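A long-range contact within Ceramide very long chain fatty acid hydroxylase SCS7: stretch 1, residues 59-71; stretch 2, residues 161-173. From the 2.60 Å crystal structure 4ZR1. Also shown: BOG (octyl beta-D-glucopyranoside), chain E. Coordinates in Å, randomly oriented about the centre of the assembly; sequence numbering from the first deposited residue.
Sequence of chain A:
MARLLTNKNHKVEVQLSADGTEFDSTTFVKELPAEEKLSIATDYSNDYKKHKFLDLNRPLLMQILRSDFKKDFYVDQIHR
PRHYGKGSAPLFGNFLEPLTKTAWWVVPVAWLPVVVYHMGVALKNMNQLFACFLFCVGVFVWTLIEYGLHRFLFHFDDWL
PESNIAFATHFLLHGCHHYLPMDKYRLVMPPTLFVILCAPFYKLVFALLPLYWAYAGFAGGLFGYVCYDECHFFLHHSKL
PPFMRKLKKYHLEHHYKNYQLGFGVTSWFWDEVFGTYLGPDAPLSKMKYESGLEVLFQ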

ATOM      1  N   PRO A  59      -8.011 -17.249 -10.575  1.00 76.95           N
ATOM      2  CA  PRO A  59      -8.065 -15.773 -10.528  1.00 67.46           C
ATOM      3  C   PRO A  59      -8.782 -15.289  -9.269  1.00 73.72           C
ATOM      4  O   PRO A  59      -9.857 -15.798  -8.941  1.00 78.75           O
ATOM      5  CB  PRO A  59      -8.846 -15.398 -11.797  1.00 61.31           C
ATOM      6  CG  PRO A  59      -8.607 -16.553 -12.745  1.00 55.47           C
ATOM      7  CD  PRO A  59      -8.495 -17.793 -11.861  1.00 68.71           C
ATOM      8  N   LEU A  60      -8.171 -14.334  -8.572  1.00 78.63           N
ATOM      9  CA  LEU A  60      -8.577 -13.943  -7.223  1.00 74.20           C
ATOM     10  C   LEU A  60      -9.786 -13.014  -7.170  1.00 73.28           C
ATOM     11  O   LEU A  60     -10.591 -13.078  -6.243  1.00 76.70           O
ATOM     12  CB  LEU A  60      -7.396 -13.278  -6.505  1.00 69.45           C
ATOM     13  CG  LEU A  60      -6.173 -14.164  -6.240  1.00 70.06           C
ATOM     14  CD1 LEU A  60      -5.010 -13.348  -5.714  1.00 77.61           C
ATOM     15  CD2 LEU A  60      -6.523 -15.269  -5.262  1.00 72.75           C
ATOM     16  N   LEU A  61      -9.915 -12.154  -8.166  1.00 70.44           N
ATOM     17  CA  LEU A  61     -10.926 -11.105  -8.124  1.00 71.41           C
ATOM     18  C   LEU A  61     -12.377 -11.618  -8.223  1.00 74.55           C
ATOM     19  O   LEU A  61     -13.225 -11.225  -7.425  1.00 76.83           O
ATOM     20  CB  LEU A  61     -10.641 -10.100  -9.232  1.00 74.14           C
ATOM     21  CG  LEU A  61     -11.129  -8.679  -9.034  1.00 80.75           C
ATOM     22  CD1 LEU A  61     -10.638  -8.139  -7.710  1.00 77.64           C
ATOM     23  CD2 LEU A  61     -10.587  -7.856 -10.173  1.00 89.54           C
ATOM     24  N   MET A  62     -12.673 -12.486  -9.189  1.00 76.77           N
ATOM     25  CA  MET A  62     -14.037 -13.007  -9.309  1.00 74.34           C
ATOM     26  C   MET A  62     -14.352 -13.866  -8.101  1.00 73.87           C
ATOM     27  O   MET A  62     -15.481 -13.923  -7.612  1.00 77.00           O
ATOM     28  CB  MET A  62     -14.226 -13.811 -10.605  1.00 77.16           C
ATOM     29  CG  MET A  62     -14.634 -12.946 -11.805  1.00 82.27           C
ATOM     30  SD  MET A  62     -16.251 -12.158 -11.605  1.00142.30           S
ATOM     31  CE  MET A  62     -16.346 -11.150 -13.085  1.00119.53           C
ATOM     32  N   GLN A  63     -13.314 -14.522  -7.622  1.00 75.15           N
ATOM     33  CA  GLN A  63     -13.381 -15.391  -6.469  1.00 70.56           C
ATOM     34  C   GLN A  63     -13.840 -14.586  -5.234  1.00 80.50           C
ATOM     35  O   GLN A  63     -14.482 -15.116  -4.333  1.00 87.17           O
ATOM     36  CB  GLN A  63     -12.002 -16.010  -6.274  1.00 62.15           C
ATOM     37  CG  GLN A  63     -11.951 -17.382  -5.738  1.00 62.68           C
ATOM     38  CD  GLN A  63     -10.527 -17.850  -5.554  1.00 76.55           C
ATOM     39  OE1 GLN A  63     -10.192 -18.449  -4.538  1.00 85.89           O
ATOM     40  NE2 GLN A  63      -9.683 -17.592  -6.542  1.00 58.46           N
ATOM     41  N   ILE A  64     -13.507 -13.294  -5.218  1.00 85.03           N
ATOM     42  CA  ILE A  64     -13.920 -12.368  -4.161  1.00 81.68           C
ATOM     43  C   ILE A  64     -15.309 -11.793  -4.415  1.00 78.79           C
ATOM     44  O   ILE A  64     -16.133 -11.716  -3.500  1.00 77.27           O
ATOM     45  CB  ILE A  64     -12.939 -11.181  -4.027  1.00 89.06           C
ATOM     46  CG1 ILE A  64     -11.551 -11.658  -3.631  1.00 91.77           C
ATOM     47  CG2 ILE A  64     -13.435 -10.171  -2.999  1.00 90.15           C
ATOM     48  CD1 ILE A  64     -10.547 -10.530  -3.564  1.00 90.84           C
ATOM     49  N   LEU A  65     -15.538 -11.364  -5.658  1.00 71.26           N
ATOM     50  CA  LEU A  65     -16.838 -10.857  -6.097  1.00 79.89           C
ATOM     51  C   LEU A  65     -17.988 -11.857  -5.899  1.00 88.57           C
ATOM     52  O   LEU A  65     -19.130 -11.457  -5.684  1.00103.58           O
ATOM     53  CB  LEU A  65     -16.776 -10.449  -7.572  1.00 71.31           C
ATOM     54  CG  LEU A  65     -15.868  -9.268  -7.906  1.00 66.35           C
ATOM     55  CD1 LEU A  65     -15.873  -8.997  -9.394  1.00 76.14           C
ATOM     56  CD2 LEU A  65     -16.319  -8.045  -7.155  1.00 67.98           C
ATOM     57  N   ARG A  66     -17.690 -13.149  -5.973  1.00 71.70           N
ATOM     58  CA  ARG A  66     -18.724 -14.165  -5.873  1.00 70.38           C
ATOM     59  C   ARG A  66     -18.503 -15.048  -4.653  1.00 79.07           C
ATOM     60  O   ARG A  66     -18.588 -16.271  -4.736  1.00 93.98           O
ATOM     61  CB  ARG A  66     -18.766 -15.021  -7.149  1.00 69.49           C
ATOM     62  CG  ARG A  66     -18.939 -14.223  -8.439  1.00 94.66           C
ATOM     63  CD  ARG A  66     -18.885 -15.108  -9.698  1.00112.28           C
ATOM     64  NE  ARG A  66     -17.724 -15.999  -9.730  1.00123.71           N
ATOM     65  CZ  ARG A  66     -17.322 -16.674 -10.806  1.00132.83           C
ATOM     66  NH1 ARG A  66     -17.977 -16.555 -11.954  1.00135.92           N
ATOM     67  NH2 ARG A  66     -16.256 -17.464 -10.739  1.00134.28           N
ATOM     68  N   SER A  67     -18.221 -14.429  -3.516  1.00 78.32           N
ATOM     69  CA  SER A  67     -17.880 -15.185  -2.318  1.00 82.06           C
ATOM     70  C   SER A  67     -19.023 -15.202  -1.316  1.00 86.53           C
ATOM     71  O   SER A  67     -19.997 -14.467  -1.465  1.00 92.87           O
ATOM     72  CB  SER A  67     -16.630 -14.597  -1.664  1.00 93.04           C
ATOM     73  OG  SER A  67     -16.904 -13.333  -1.080  1.00 91.21           O
ATOM     74  N   ASP A  68     -18.897 -16.046  -0.296  1.00 89.13           N
ATOM     75  CA  ASP A  68     -19.851 -16.070   0.810  1.00 97.39           C
ATOM     76  C   ASP A  68     -19.133 -15.622   2.082  1.00103.75           C
ATOM     77  O   ASP A  68     -19.456 -16.052   3.192  1.00113.19           O
ATOM     78  CB  ASP A  68     -20.476 -17.463   0.977  1.00104.01           C
ATOM     79  CG  ASP A  68     -19.448 -18.537   1.290  1.00118.47           C
ATOM     80  OD1 ASP A  68     -18.261 -18.360   0.940  1.00126.89           O
ATOM     81  OD2 ASP A  68     -19.832 -19.574   1.871  1.00123.38           O
ATOM     82  N   PHE A  69     -18.146 -14.752   1.902  1.00100.37           N
ATOM     83  CA  PHE A  69     -17.404 -14.194   3.022  1.00104.77           C
ATOM     84  C   PHE A  69     -18.250 -13.183   3.779  1.00 95.74           C
ATOM     85  O   PHE A  69     -18.987 -12.398   3.180  1.00 91.85           O
ATOM     86  CB  PHE A  69     -16.120 -13.491   2.550  1.00108.13           C
ATOM     87  CG  PHE A  69     -15.144 -14.382   1.834  1.00101.18           C
ATOM     88  CD1 PHE A  69     -15.046 -15.728   2.141  1.00 93.51           C
ATOM     89  CD2 PHE A  69     -14.316 -13.861   0.848  1.00 91.71           C
ATOM     90  CE1 PHE A  69     -14.140 -16.539   1.483  1.00 87.62           C
ATOM     91  CE2 PHE A  69     -13.410 -14.669   0.182  1.00 87.07           C
ATOM     92  CZ  PHE A  69     -13.324 -16.011   0.502  1.00 89.35           C
ATOM     93  N   LYS A  70     -18.130 -13.180   5.095  1.00 92.46           N
ATOM     94  CA  LYS A  70     -18.542 -12.003   5.831  1.00 87.40           C
ATOM     95  C   LYS A  70     -17.305 -11.189   6.182  1.00 88.25           C
ATOM     96  O   LYS A  70     -16.187 -11.714   6.233  1.00 93.19           O
ATOM     97  CB  LYS A  70     -19.368 -12.356   7.077  1.00 93.04           C
ATOM     98  CG  LYS A  70     -19.407 -13.818   7.483  1.00 84.11           C
ATOM     99  CD  LYS A  70     -20.682 -14.040   8.279  1.00 95.86           C
ATOM    100  CE  LYS A  70     -20.871 -15.472   8.778  1.00108.96           C
ATOM    101  NZ  LYS A  70     -21.848 -15.513   9.916  1.00118.33           N
ATOM    102  N   LYS A  71     -17.528  -9.895   6.387  1.00 85.38           N
ATOM    103  CA  LYS A  71     -16.466  -8.900   6.492  1.00 84.56           C
ATOM    104  C   LYS A  71     -15.325  -9.286   7.428  1.00 87.27           C
ATOM    105  O   LYS A  71     -14.158  -9.166   7.065  1.00 94.80           O
ATOM    106  CB  LYS A  71     -17.067  -7.570   6.942  1.00 88.80           C
ATOM    107  CG  LYS A  71     -16.055  -6.481   7.234  1.00 91.67           C
ATOM    108  CD  LYS A  71     -16.369  -5.794   8.554  1.00 90.58           C
ATOM    109  CE  LYS A  71     -16.029  -6.685   9.726  1.00 93.05           C
ATOM    110  NZ  LYS A  71     -16.364  -6.070  11.041  1.00 97.65           N
ATOM    111  N   PRO A 161     -18.424  -2.633   4.981  1.00 85.57           N
ATOM    112  CA  PRO A 161     -19.756  -3.225   4.835  1.00 74.17           C
ATOM    113  C   PRO A 161     -19.711  -4.733   4.674  1.00 89.99           C
ATOM    114  O   PRO A 161     -18.634  -5.312   4.544  1.00100.80           O
ATOM    115  CB  PRO A 161     -20.295  -2.585   3.550  1.00 77.31           C
ATOM    116  CG  PRO A 161     -19.435  -1.393   3.301  1.00 80.32           C
ATOM    117  CD  PRO A 161     -18.097  -1.732   3.863  1.00 86.18           C
ATOM    118  N   GLU A 162     -20.882  -5.362   4.681  1.00 97.80           N
ATOM    119  CA  GLU A 162     -20.989  -6.767   4.314  1.00 92.41           C
ATOM    120  C   GLU A 162     -21.287  -6.856   2.827  1.00 92.86           C
ATOM    121  O   GLU A 162     -22.375  -7.254   2.417  1.00 98.10           O
ATOM    122  CB  GLU A 162     -22.063  -7.470   5.139  1.00 81.95           C
ATOM    123  CG  GLU A 162     -21.704  -7.597   6.620  1.00 88.46           C
ATOM    124  CD  GLU A 162     -20.591  -8.609   6.864  1.00 95.27           C
ATOM    125  OE1 GLU A 162     -20.231  -9.333   5.910  1.00101.14           O
ATOM    126  OE2 GLU A 162     -20.077  -8.684   8.006  1.00 90.34           O
ATOM    127  N   SER A 163     -20.299  -6.458   2.030  1.00 88.57           N
ATOM    128  CA  SER A 163     -20.428  -6.386   0.583  1.00 85.39           C
ATOM    129  C   SER A 163     -19.203  -6.943  -0.124  1.00 90.74           C
ATOM    130  O   SER A 163     -18.069  -6.679   0.275  1.00 96.76           O
ATOM    131  CB  SER A 163     -20.653  -4.943   0.137  1.00 87.51           C
ATOM    132  OG  SER A 163     -20.585  -4.841  -1.274  1.00 92.80           O
ATOM    133  N   ASN A 164     -19.436  -7.708  -1.183  1.00 86.74           N
ATOM    134  CA  ASN A 164     -18.339  -8.212  -1.986  1.00 75.97           C
ATOM    135  C   ASN A 164     -17.691  -7.101  -2.812  1.00 78.36           C
ATOM    136  O   ASN A 164     -16.480  -7.106  -3.020  1.00 83.99           O
ATOM    137  CB  ASN A 164     -18.810  -9.350  -2.893  1.00 75.79           C
ATOM    138  CG  ASN A 164     -19.061 -10.634  -2.131  1.00 78.88           C
ATOM    139  OD1 ASN A 164     -18.571 -10.814  -1.018  1.00 91.10           O
ATOM    140  ND2 ASN A 164     -19.799 -11.548  -2.739  1.00 77.40           N
ATOM    141  N   ILE A 165     -18.491  -6.141  -3.271  1.00 85.48           N
ATOM    142  CA  ILE A 165     -17.952  -5.029  -4.051  1.00 88.51           C
ATOM    143  C   ILE A 165     -17.031  -4.171  -3.180  1.00 87.13           C
ATOM    144  O   ILE A 165     -16.099  -3.542  -3.686  1.00 85.69           O
ATOM    145  CB  ILE A 165     -19.071  -4.145  -4.655  1.00 85.19           C
ATOM    146  CG1 ILE A 165     -20.006  -4.980  -5.519  1.00 81.23           C
ATOM    147  CG2 ILE A 165     -18.485  -3.014  -5.498  1.00 74.01           C
ATOM    148  CD1 ILE A 165     -21.073  -4.157  -6.204  1.00 84.90           C
ATOM    149  N   ALA A 166     -17.285  -4.162  -1.873  1.00 80.85           N
ATOM    150  CA  ALA A 166     -16.433  -3.422  -0.943  1.00 77.50           C
ATOM    151  C   ALA A 166     -15.113  -4.153  -0.723  1.00 78.23           C
ATOM    152  O   ALA A 166     -14.045  -3.539  -0.727  1.00 82.92           O
ATOM    153  CB  ALA A 166     -17.150  -3.200   0.389  1.00 80.79           C
ATOM    154  N   PHE A 167     -15.188  -5.468  -0.541  1.00 79.78           N
ATOM    155  CA  PHE A 167     -13.993  -6.288  -0.345  1.00 80.73           C
ATOM    156  C   PHE A 167     -13.085  -6.232  -1.583  1.00 74.77           C
ATOM    157  O   PHE A 167     -11.864  -6.286  -1.472  1.00 68.11           O
ATOM    158  CB  PHE A 167     -14.363  -7.751  -0.050  1.00 88.18           C
ATOM    159  CG  PHE A 167     -15.342  -7.935   1.084  1.00 86.18           C
ATOM    160  CD1 PHE A 167     -15.453  -7.000   2.097  1.00 85.27           C
ATOM    161  CD2 PHE A 167     -16.149  -9.064   1.132  1.00 88.53           C
ATOM    162  CE1 PHE A 167     -16.355  -7.181   3.133  1.00 90.95           C
ATOM    163  CE2 PHE A 167     -17.048  -9.253   2.166  1.00 86.82           C
ATOM    164  CZ  PHE A 167     -17.152  -8.311   3.167  1.00 90.17           C
ATOM    165  N   ALA A 168     -13.684  -6.140  -2.767  1.00 68.58           N
ATOM    166  CA  ALA A 168     -12.899  -6.130  -3.997  1.00 69.85           C
ATOM    167  C   ALA A 168     -12.200  -4.781  -4.163  1.00 73.34           C
ATOM    168  O   ALA A 168     -11.064  -4.708  -4.652  1.00 82.13           O
ATOM    169  CB  ALA A 168     -13.793  -6.447  -5.209  1.00 55.17           C
ATOM    170  N   THR A 169     -12.882  -3.720  -3.739  1.00 70.52           N
ATOM    171  CA  THR A 169     -12.326  -2.370  -3.752  1.00 73.91           C
ATOM    172  C   THR A 169     -11.156  -2.262  -2.786  1.00 77.69           C
ATOM    173  O   THR A 169     -10.106  -1.711  -3.114  1.00 74.56           O
ATOM    174  CB  THR A 169     -13.384  -1.321  -3.363  1.00 70.34           C
ATOM    175  OG1 THR A 169     -14.534  -1.460  -4.208  1.00 67.66           O
ATOM    176  CG2 THR A 169     -12.813   0.096  -3.491  1.00 61.88           C
ATOM    177  N   HIS A 170     -11.360  -2.787  -1.583  1.00 79.78           N
ATOM    178  CA  HIS A 170     -10.322  -2.837  -0.567  1.00 69.48           C
ATOM    179  C   HIS A 170      -9.106  -3.605  -1.085  1.00 73.33           C
ATOM    180  O   HIS A 170      -7.976  -3.121  -1.041  1.00 80.42           O
ATOM    181  CB  HIS A 170     -10.870  -3.489   0.699  1.00 69.04           C
ATOM    182  CG  HIS A 170      -9.867  -3.611   1.799  1.00 72.73           C
ATOM    183  ND1 HIS A 170      -8.946  -4.634   1.857  1.00 73.18           N
ATOM    184  CD2 HIS A 170      -9.641  -2.838   2.888  1.00 76.74           C
ATOM    185  CE1 HIS A 170      -8.193  -4.484   2.930  1.00 87.22           C
ATOM    186  NE2 HIS A 170      -8.593  -3.402   3.574  1.00 85.75           N
ATOM    187  N   PHE A 171      -9.364  -4.809  -1.580  1.00 69.37           N
ATOM    188  CA  PHE A 171      -8.345  -5.665  -2.178  1.00 71.38           C
ATOM    189  C   PHE A 171      -7.515  -4.923  -3.224  1.00 69.45           C
ATOM    190  O   PHE A 171      -6.290  -4.963  -3.186  1.00 62.32           O
ATOM    191  CB  PHE A 171      -9.017  -6.892  -2.799  1.00 67.50           C
ATOM    192  CG  PHE A 171      -8.071  -7.853  -3.446  1.00 67.11           C
ATOM    193  CD1 PHE A 171      -7.356  -8.755  -2.682  1.00 66.46           C
ATOM    194  CD2 PHE A 171      -7.928  -7.883  -4.827  1.00 69.08           C
ATOM    195  CE1 PHE A 171      -6.491  -9.657  -3.283  1.00 73.63           C
ATOM    196  CE2 PHE A 171      -7.064  -8.780  -5.436  1.00 64.58           C
ATOM    197  CZ  PHE A 171      -6.348  -9.674  -4.664  1.00 64.01           C
ATOM    198  N   LEU A 172      -8.187  -4.238  -4.144  1.00 69.79           N
ATOM    199  CA  LEU A 172      -7.496  -3.484  -5.188  1.00 70.76           C
ATOM    200  C   LEU A 172      -6.683  -2.291  -4.662  1.00 73.66           C
ATOM    201  O   LEU A 172      -5.678  -1.910  -5.263  1.00 73.25           O
ATOM    202  CB  LEU A 172      -8.505  -2.987  -6.231  1.00 65.04           C
ATOM    203  CG  LEU A 172      -9.093  -4.015  -7.195  1.00 67.86           C
ATOM    204  CD1 LEU A 172     -10.142  -3.356  -8.067  1.00 64.81           C
ATOM    205  CD2 LEU A 172      -8.011  -4.671  -8.065  1.00 61.01           C
ATOM    206  N   LEU A 173      -7.111  -1.694  -3.550  1.00 71.23           N
ATOM    207  CA  LEU A 173      -6.428  -0.503  -3.034  1.00 62.99           C
ATOM    208  C   LEU A 173      -5.234  -0.833  -2.159  1.00 59.35           C
ATOM    209  O   LEU A 173      -4.277  -0.074  -2.122  1.00 70.50           O
ATOM    210  CB  LEU A 173      -7.397   0.380  -2.247  1.00 65.94           C
ATOM    211  CG  LEU A 173      -8.469   1.072  -3.095  1.00 76.44           C
ATOM    212  CD1 LEU A 173      -9.274   2.054  -2.261  1.00 72.81           C
ATOM    213  CD2 LEU A 173      -7.843   1.754  -4.296  1.00 73.45           C
TER
HETATM  214  C1  BOG E 403      -2.602  -1.905  -5.766  1.00 99.27           C
HETATM  215  O1  BOG E 403      -2.546  -2.592  -6.997  1.00111.22           O
HETATM  216  C2  BOG E 403      -1.406  -2.306  -4.936  1.00 92.87           C
HETATM  217  O2  BOG E 403      -1.574  -3.658  -4.582  1.00 94.70           O
HETATM  218  C3  BOG E 403      -1.362  -1.507  -3.653  1.00 86.38           C
HETATM  219  O3  BOG E 403      -0.155  -1.684  -2.947  1.00 71.65           O
HETATM  220  C4  BOG E 403      -1.590  -0.047  -3.902  1.00 90.54           C
HETATM  221  O4  BOG E 403      -1.778   0.565  -2.648  1.00102.93           O
HETATM  222  C5  BOG E 403      -2.830   0.130  -4.737  1.00 96.87           C
HETATM  223  O5  BOG E 403      -2.628  -0.511  -5.978  1.00100.44           O
HETATM  224  C6  BOG E 403      -3.071   1.625  -4.874  1.00100.38           C
HETATM  225  O6  BOG E 403      -3.732   1.960  -6.075  1.00100.96           O
HETATM  226  C1' BOG E 403      -3.763  -3.185  -7.403  1.00103.99           C
HETATM  227  C2' BOG E 403      -3.601  -3.914  -8.720  1.00 91.02           C
HETATM  228  C3' BOG E 403      -4.949  -3.961  -9.413  1.00 90.45           C
HETATM  229  C4' BOG E 403      -4.899  -3.327 -10.791  1.00 89.65           C
HETATM  230  C5' BOG E 403      -6.208  -2.619 -11.095  1.00 82.50           C
HETATM  231  C6' BOG E 403      -6.325  -2.369 -12.579  1.00 81.12           C
HETATM  232  C7' BOG E 403      -7.535  -1.510 -12.867  1.00 88.41           C
HETATM  233  C8' BOG E 403      -8.780  -2.364 -12.812  1.00 92.06           C

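What does the start of stretch 2 offer its partner? Glu-162 bends its side chain back, with chi1 and chi2 both m, so that its carboxylate meets the backbone of Lys-71 at the first turn of a helix. Lys-71 N donates to Glu-162 OE1 at 2.8 Å and, weakly, to Glu-162 OE2 at 3.3 Å. An acidic residue suits this place, since amides at a helix start lack acceptors within their own helix. Next door, Ser-163 turns away and caps its own helix, its OG accepting weak bonds from the amides of Ile-165 and Ala-166.

How does Asn-164 grip the loop after the first helix? Its side chain points toward stretch 1, and its amide can serve one backbone carbonyl at the end of the helix and another in the loop that follows. Asn-164 ND2 donates to Ser-67 O at 3.2 Å, nearly straight, and weakly to Leu-65 O at 3.0 Å. Asn-164 OD1 also lies 3.0 Å from Ser-67 OG.

What do Phe-167 and Ala-168 contribute one turn on? The Phe-167 ring reaches the second half of stretch 1: Phe-69 O lies at its edge, 3.8 Å from Phe-167 CE2, while Lys-71 CA comes within 3.4 Å of Phe-167 CZ. Ala-168, buried and small, lets Leu-65 CD2 approach its CB to 3.6 Å.

Where is the apolar packing completed? Phe-171 points toward the first helix, and Ile-64 CD1 sits over one face of its ring, 3.6 Å from Phe-171 CG, in a CH-pi contact. Ile-64 fits as a knob among Asn-164, Phe-167, Ala-168 and Phe-171. Leu-60 CD1 reaches Phe-171 CZ at 4.0 Å, and Leu-61 CD1 lies 4.4 Å from Leu-172 CD2. These apolar side chains pack between helix axes that approach to 9.0 Å, running roughly antiparallel at 150°; the whole contact buries 716 Å², both sides summed.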